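Side-chain contacts in lamina-associated polypeptide 2 isoforms alpha/zeta (Mus musculus, PDB 2V0X), which forms dimers through this helical domain and, as a nuclear DNA-binding component of the lamina, probably links lamin A to chromatin: residues S97-E100 / S101-H105; A152-A155 / L156-L159. The protein carries 2 engineered substitutions. All coordinates share one frame; numbering follows the deposited sequence.

Contact 1. Residues S97-E100 / S101-H105; sequences SSTE and SCDKH
T99 and D103 meet across the first turn of helix 100-146, one of the long helices of an antiparallel coiled coil, where the preceding loop runs into the helix. The close-packed part is a double link between these two residues. The amide N of D103 lies 2.8 Å from T99 O in an almost straight hydrogen bond (176°), and in the side chains T99 OG1 donates to D103 OD2, also at 2.8 Å. The threonine hydroxyl is set for this by a chi1 of 50°, which puts OG1 between its backbone N and its carbonyl carbon. It reaches OD2 from above the carboxylate plane rather than within it. The carboxylate stays beside the T99 carbonyl, D103 CG 3.3 Å from T99 O. OG1 has a second grip, a hydrogen bond from K197 NZ of the second subunit, whose lysine also makes a long, weak ion pair with D103. L194 of that subunit packs on D103. A carboxylate at the N-terminal end of a helix, with a lysine of the second subunit at longer range, would probably be stabilised in its charged form.

The other flank is looser and exposed. The E100 side chain points outward, CG anti to its backbone N (chi1 -180°), and extends from there without meeting D103 or K104 side chain to side chain. What E100 gives the turn is its carbonyl, which accepts the K104 amide at 2.9 Å from E100 O. The alkyl start of K104 lies against this same oxygen before the chain bends and leads away. Opposite charges four residues apart thus form no salt bridge: E100 OE1 stays 7.7 Å from K104 NZ.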
ATOM      1  N   SER B  97      -2.846 -26.065 -25.574  1.00134.61           N
ATOM      2  CA  SER B  97      -2.487 -24.695 -25.240  1.00131.08           C
ATOM      3  C   SER B  97      -2.624 -24.450 -23.740  1.00125.93           C
ATOM      4  O   SER B  97      -3.577 -23.804 -23.295  1.00125.69           O
ATOM      5  CB  SER B  97      -3.384 -23.725 -26.016  1.00134.60           C
ATOM      6  OG  SER B  97      -4.757 -23.991 -25.773  1.00139.01           O
ATOM      7  N   SER B  98      -1.696 -24.993 -22.956  1.00121.12           N
ATOM      8  CA  SER B  98      -1.744 -24.809 -21.512  1.00115.49           C
ATOM      9  C   SER B  98      -1.383 -23.374 -21.136  1.00110.58           C
ATOM     10  O   SER B  98      -0.309 -22.873 -21.482  1.00110.54           O
ATOM     11  CB  SER B  98      -0.832 -25.814 -20.792  1.00115.24           C
ATOM     12  OG  SER B  98       0.523 -25.685 -21.181  1.00113.49           O
ATOM     13  N   THR B  99      -2.307 -22.703 -20.455  1.00105.31           N
ATOM     14  CA  THR B  99      -2.101 -21.327 -20.023  1.00 92.40           C
ATOM     15  C   THR B  99      -1.210 -21.266 -18.786  1.00 84.03           C
ATOM     16  O   THR B  99      -0.888 -20.181 -18.302  1.00 85.16           O
ATOM     17  CB  THR B  99      -3.442 -20.646 -19.703  1.00 91.64           C
ATOM     18  OG1 THR B  99      -4.206 -21.488 -18.829  1.00 95.06           O
ATOM     19  CG2 THR B  99      -4.230 -20.396 -20.979  1.00 93.19           C
ATOM     20  N   GLU B 100      -0.813 -22.439 -18.297  1.00 80.00           N
ATOM     21  CA  GLU B 100       0.032 -22.593 -17.113  1.00 77.16           C
ATOM     22  C   GLU B 100       1.053 -21.474 -16.917  1.00 73.50           C
ATOM     23  O   GLU B 100       1.161 -20.917 -15.826  1.00 71.78           O
ATOM     24  CB  GLU B 100       0.753 -23.940 -17.165  1.00 80.08           C
ATOM     25  CG  GLU B 100       1.664 -24.212 -15.979  1.00 91.74           C
ATOM     26  CD  GLU B 100       2.651 -25.329 -16.256  1.00105.93           C
ATOM     27  OE1 GLU B 100       3.715 -25.050 -16.851  1.00129.84           O
ATOM     28  OE2 GLU B 100       2.363 -26.486 -15.883  1.00 90.93           O
ATOM     29  N   SER B 101       1.794 -21.156 -17.974  1.00 69.50           N
ATOM     30  CA  SER B 101       2.800 -20.099 -17.930  1.00 63.91           C
ATOM     31  C   SER B 101       2.208 -18.798 -17.468  1.00 58.85           C
ATOM     32  O   SER B 101       2.555 -18.269 -16.416  1.00 58.89           O
ATOM     33  CB  SER B 101       3.445 -19.917 -19.308  1.00 68.02           C
ATOM     34  OG  SER B 101       2.467 -19.588 -20.281  1.00 76.60           O
ATOM     35  N   CYS B 102       1.298 -18.298 -18.295  1.00 55.26           N
ATOM     36  CA  CYS B 102       0.606 -17.059 -18.017  1.00 52.17           C
ATOM     37  C   CYS B 102      -0.017 -17.084 -16.624  1.00 51.90           C
ATOM     38  O   CYS B 102       0.154 -16.151 -15.839  1.00 53.42           O
ATOM     39  CB  CYS B 102      -0.478 -16.790 -19.060  1.00 50.97           C
ATOM     40  SG  CYS B 102      -1.185 -15.109 -18.997  1.00 50.65           S
ATOM     41  N   ASP B 103      -0.734 -18.160 -16.323  1.00 49.06           N
ATOM     42  CA  ASP B 103      -1.384 -18.317 -15.032  1.00 45.36           C
ATOM     43  C   ASP B 103      -0.404 -18.140 -13.864  1.00 40.79           C
ATOM     44  O   ASP B 103      -0.709 -17.441 -12.908  1.00 36.62           O
ATOM     45  CB  ASP B 103      -2.101 -19.670 -14.951  1.00 50.23           C
ATOM     46  CG  ASP B 103      -3.246 -19.794 -15.962  1.00 62.16           C
ATOM     47  OD1 ASP B 103      -3.612 -18.776 -16.602  1.00 58.08           O
ATOM     48  OD2 ASP B 103      -3.775 -20.918 -16.122  1.00 68.17           O
ATOM     49  N   LYS B 104       0.786 -18.722 -13.969  1.00 41.51           N
ATOM     50  CA  LYS B 104       1.761 -18.584 -12.902  1.00 42.38           C
ATOM     51  C   LYS B 104       2.226 -17.137 -12.760  1.00 41.79           C
ATOM     52  O   LYS B 104       2.450 -16.667 -11.647  1.00 42.24           O
ATOM     53  CB  LYS B 104       2.960 -19.521 -13.093  1.00 47.14           C
ATOM     54  CG  LYS B 104       2.698 -20.940 -12.614  1.00 67.36           C
ATOM     55  CD  LYS B 104       3.977 -21.589 -12.094  1.00 78.19           C
ATOM     56  CE  LYS B 104       4.539 -20.795 -10.914  1.00 82.17           C
ATOM     57  NZ  LYS B 104       5.843 -21.311 -10.415  1.00 73.18           N
ATOM     58  N   HIS B 105       2.362 -16.439 -13.883  1.00 41.17           N
ATOM     59  CA  HIS B 105       2.781 -15.035 -13.878  1.00 41.90           C
ATOM     60  C   HIS B 105       1.726 -14.147 -13.231  1.00 37.63           C
ATOM     61  O   HIS B 105       2.053 -13.214 -12.495  1.00 37.56           O
ATOM     62  CB  HIS B 105       3.026 -14.542 -15.305  1.00 45.24           C
ATOM     63  CG  HIS B 105       4.200 -15.187 -15.972  1.00 50.09           C
ATOM     64  ND1 HIS B 105       5.497 -14.993 -15.544  1.00 52.65           N
ATOM     65  CD2 HIS B 105       4.275 -16.008 -17.045  1.00 51.71           C
ATOM     66  CE1 HIS B 105       6.321 -15.668 -16.327  1.00 53.08           C
ATOM     67  NE2 HIS B 105       5.605 -16.290 -17.246  1.00 52.83           N
TER

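Contact 2. Residues A152-A155 / L156-L159; sequences AQQA and LRIL
Q154 and R157 bring their polar ends together, one helical turn apart, at the border of the exposed flank of helix 152-196. The side chains run obliquely past each other, the amide and guanidinium planes 61° apart. NE2 of Q154 is about equally far from both terminal nitrogens, obliquely out of the guanidinium plane, 3.1 Å from R157 NH2 and 3.2 Å from R157 NH1. As modelled all three are donors and form no hydrogen bond; the amide's orientation is therefore doubtful, and the opposite assignment of O and N would probably suit the guanidinium better. Q154 folds up to this place with CG anti to its backbone N (chi1 171°) and a bend at the next bond; R157 turns back toward it by a bend at chi3, with Q154 O over one face of its guanidinium. Replacing Q154 by an alanine would probably remove the amide that lies against the guanidinium, letting that group turn more easily, and thin the packing on I144 of helix 100-146.

Backbone hydrogen bonds carry the turn itself, which starts one of the long helices of the coiled-coil hairpin. The L156 amide N lies 2.8 Å from A152 O, and L159 N the same 2.8 Å from A155 O. R157 N is shared: its main bond goes to Q153 O at 3.1 Å, and a weak one leads to Q154 O, which also accepts the amide of I158.

Van der Waals packing fills the remaining sides, aliphatic carbons resting against backbone carbonyls. L156 CD1 is 3.6 Å from A152 O, and L159 CG 3.3 Å from A155 O. I158 faces Q140 and A141 of helix 100-146, while A155 touches I145 of its own chain. A152, A155 and L159 all pack on I145 of the second subunit, and L156 rests on its N146.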
ATOM      1  N   ALA B 152      13.271  24.016  31.619  1.00 92.87           N
ATOM      2  CA  ALA B 152      13.639  24.079  30.211  1.00 89.87           C
ATOM      3  C   ALA B 152      14.298  22.798  29.709  1.00 88.13           C
ATOM      4  O   ALA B 152      13.858  22.227  28.712  1.00 89.87           O
ATOM      5  CB  ALA B 152      14.553  25.274  29.964  1.00 89.56           C
ATOM      6  N   GLN B 153      15.337  22.335  30.399  1.00 82.87           N
ATOM      7  CA  GLN B 153      16.036  21.119  29.983  1.00 80.09           C
ATOM      8  C   GLN B 153      15.119  19.891  29.991  1.00 78.38           C
ATOM      9  O   GLN B 153      15.318  18.956  29.217  1.00 79.67           O
ATOM     10  CB  GLN B 153      17.279  20.868  30.846  1.00 78.73           C
ATOM     11  CG  GLN B 153      18.162  19.733  30.325  1.00 91.16           C
ATOM     12  CD  GLN B 153      19.411  19.511  31.159  1.00 87.22           C
ATOM     13  OE1 GLN B 153      19.529  18.515  31.873  1.00 88.01           O
ATOM     14  NE2 GLN B 153      20.357  20.437  31.063  1.00 72.04           N
ATOM     15  N   GLN B 154      14.113  19.899  30.861  1.00 74.13           N
ATOM     16  CA  GLN B 154      13.170  18.789  30.938  1.00 71.68           C
ATOM     17  C   GLN B 154      12.329  18.780  29.656  1.00 70.02           C
ATOM     18  O   GLN B 154      12.182  17.742  29.003  1.00 71.62           O
ATOM     19  CB  GLN B 154      12.285  18.937  32.179  1.00 71.27           C
ATOM     20  CG  GLN B 154      11.107  17.971  32.265  1.00 87.46           C
ATOM     21  CD  GLN B 154      11.513  16.525  32.489  1.00 95.89           C
ATOM     22  OE1 GLN B 154      11.383  15.999  33.593  1.00 92.41           O
ATOM     23  NE2 GLN B 154      11.970  15.863  31.432  1.00106.51           N
ATOM     24  N   ALA B 155      11.809  19.946  29.284  1.00 64.07           N
ATOM     25  CA  ALA B 155      11.004  20.077  28.076  1.00 59.17           C
ATOM     26  C   ALA B 155      11.859  19.792  26.833  1.00 54.32           C
ATOM     27  O   ALA B 155      11.401  19.129  25.904  1.00 55.98           O
ATOM     28  CB  ALA B 155      10.389  21.465  27.997  1.00 59.31           C
ATOM     29  N   LEU B 156      13.098  20.275  26.829  1.00 44.81           N
ATOM     30  CA  LEU B 156      14.011  20.045  25.714  1.00 43.29           C
ATOM     31  C   LEU B 156      14.281  18.557  25.458  1.00 42.51           C
ATOM     32  O   LEU B 156      14.452  18.145  24.307  1.00 43.59           O
ATOM     33  CB  LEU B 156      15.334  20.774  25.942  1.00 44.78           C
ATOM     34  CG  LEU B 156      15.334  22.256  25.570  1.00 49.92           C
ATOM     35  CD1 LEU B 156      16.430  22.982  26.340  1.00 53.19           C
ATOM     36  CD2 LEU B 156      15.522  22.407  24.062  1.00 50.61           C
ATOM     37  N   ARG B 157      14.365  17.766  26.523  1.00 40.20           N
ATOM     38  CA  ARG B 157      14.587  16.330  26.380  1.00 37.70           C
ATOM     39  C   ARG B 157      13.330  15.663  25.834  1.00 36.04           C
ATOM     40  O   ARG B 157      13.410  14.713  25.065  1.00 36.81           O
ATOM     41  CB  ARG B 157      15.010  15.692  27.709  1.00 39.27           C
ATOM     42  CG  ARG B 157      16.530  15.719  27.931  1.00 58.87           C
ATOM     43  CD  ARG B 157      16.953  15.017  29.228  1.00 78.92           C
ATOM     44  NE  ARG B 157      16.441  15.701  30.415  1.00109.76           N
ATOM     45  CZ  ARG B 157      15.353  15.333  31.088  1.00131.71           C
ATOM     46  NH1 ARG B 157      14.648  14.276  30.700  1.00136.46           N
ATOM     47  NH2 ARG B 157      14.954  16.037  32.137  1.00137.70           N
ATOM     48  N   ILE B 158      12.169  16.179  26.213  1.00 35.74           N
ATOM     49  CA  ILE B 158      10.913  15.631  25.724  1.00 35.31           C
ATOM     50  C   ILE B 158      10.812  15.961  24.239  1.00 36.31           C
ATOM     51  O   ILE B 158      10.543  15.087  23.424  1.00 39.24           O
ATOM     52  CB  ILE B 158       9.700  16.199  26.493  1.00 33.15           C
ATOM     53  CG1 ILE B 158       9.710  15.670  27.929  1.00 38.25           C
ATOM     54  CG2 ILE B 158       8.396  15.771  25.849  1.00 30.51           C
ATOM     55  CD1 ILE B 158       9.696  14.155  28.000  1.00 50.32           C
ATOM     56  N   LEU B 159      11.143  17.204  23.896  1.00 34.23           N
ATOM     57  CA  LEU B 159      11.089  17.677  22.529  1.00 33.00           C
ATOM     58  C   LEU B 159      12.140  17.010  21.663  1.00 33.20           C
ATOM     59  O   LEU B 159      11.964  16.887  20.455  1.00 36.86           O
ATOM     60  CB  LEU B 159      11.262  19.197  22.464  1.00 33.93           C
ATOM     61  CG  LEU B 159      10.124  20.096  22.980  1.00 35.38           C
ATOM     62  CD1 LEU B 159      10.493  21.547  22.703  1.00 36.96           C
ATOM     63  CD2 LEU B 159       8.785  19.752  22.310  1.00 32.87           C
TER

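In the fold
From the N terminus, the chain passes helix 79-87 and a loop before contact 1, where residues 97-105 lead into helix 100-146. That long helix carries the chain to the far end of the hairpin, a short connection follows, and contact 2 opens at the start of helix 152-196, which returns alongside. The contacts lie in series and neither nest nor cross; both are local, so neither closes a long loop. The centres of contact 1 and contact 2 are about 62 Å apart, on opposite sides of the chain's centre. Contact 1 thus marks one end of the helical hairpin and contact 2 the end where the chain turns back. Each also meets the second subunit, contact 1 near L194 and contact 2 near I145 of that chain.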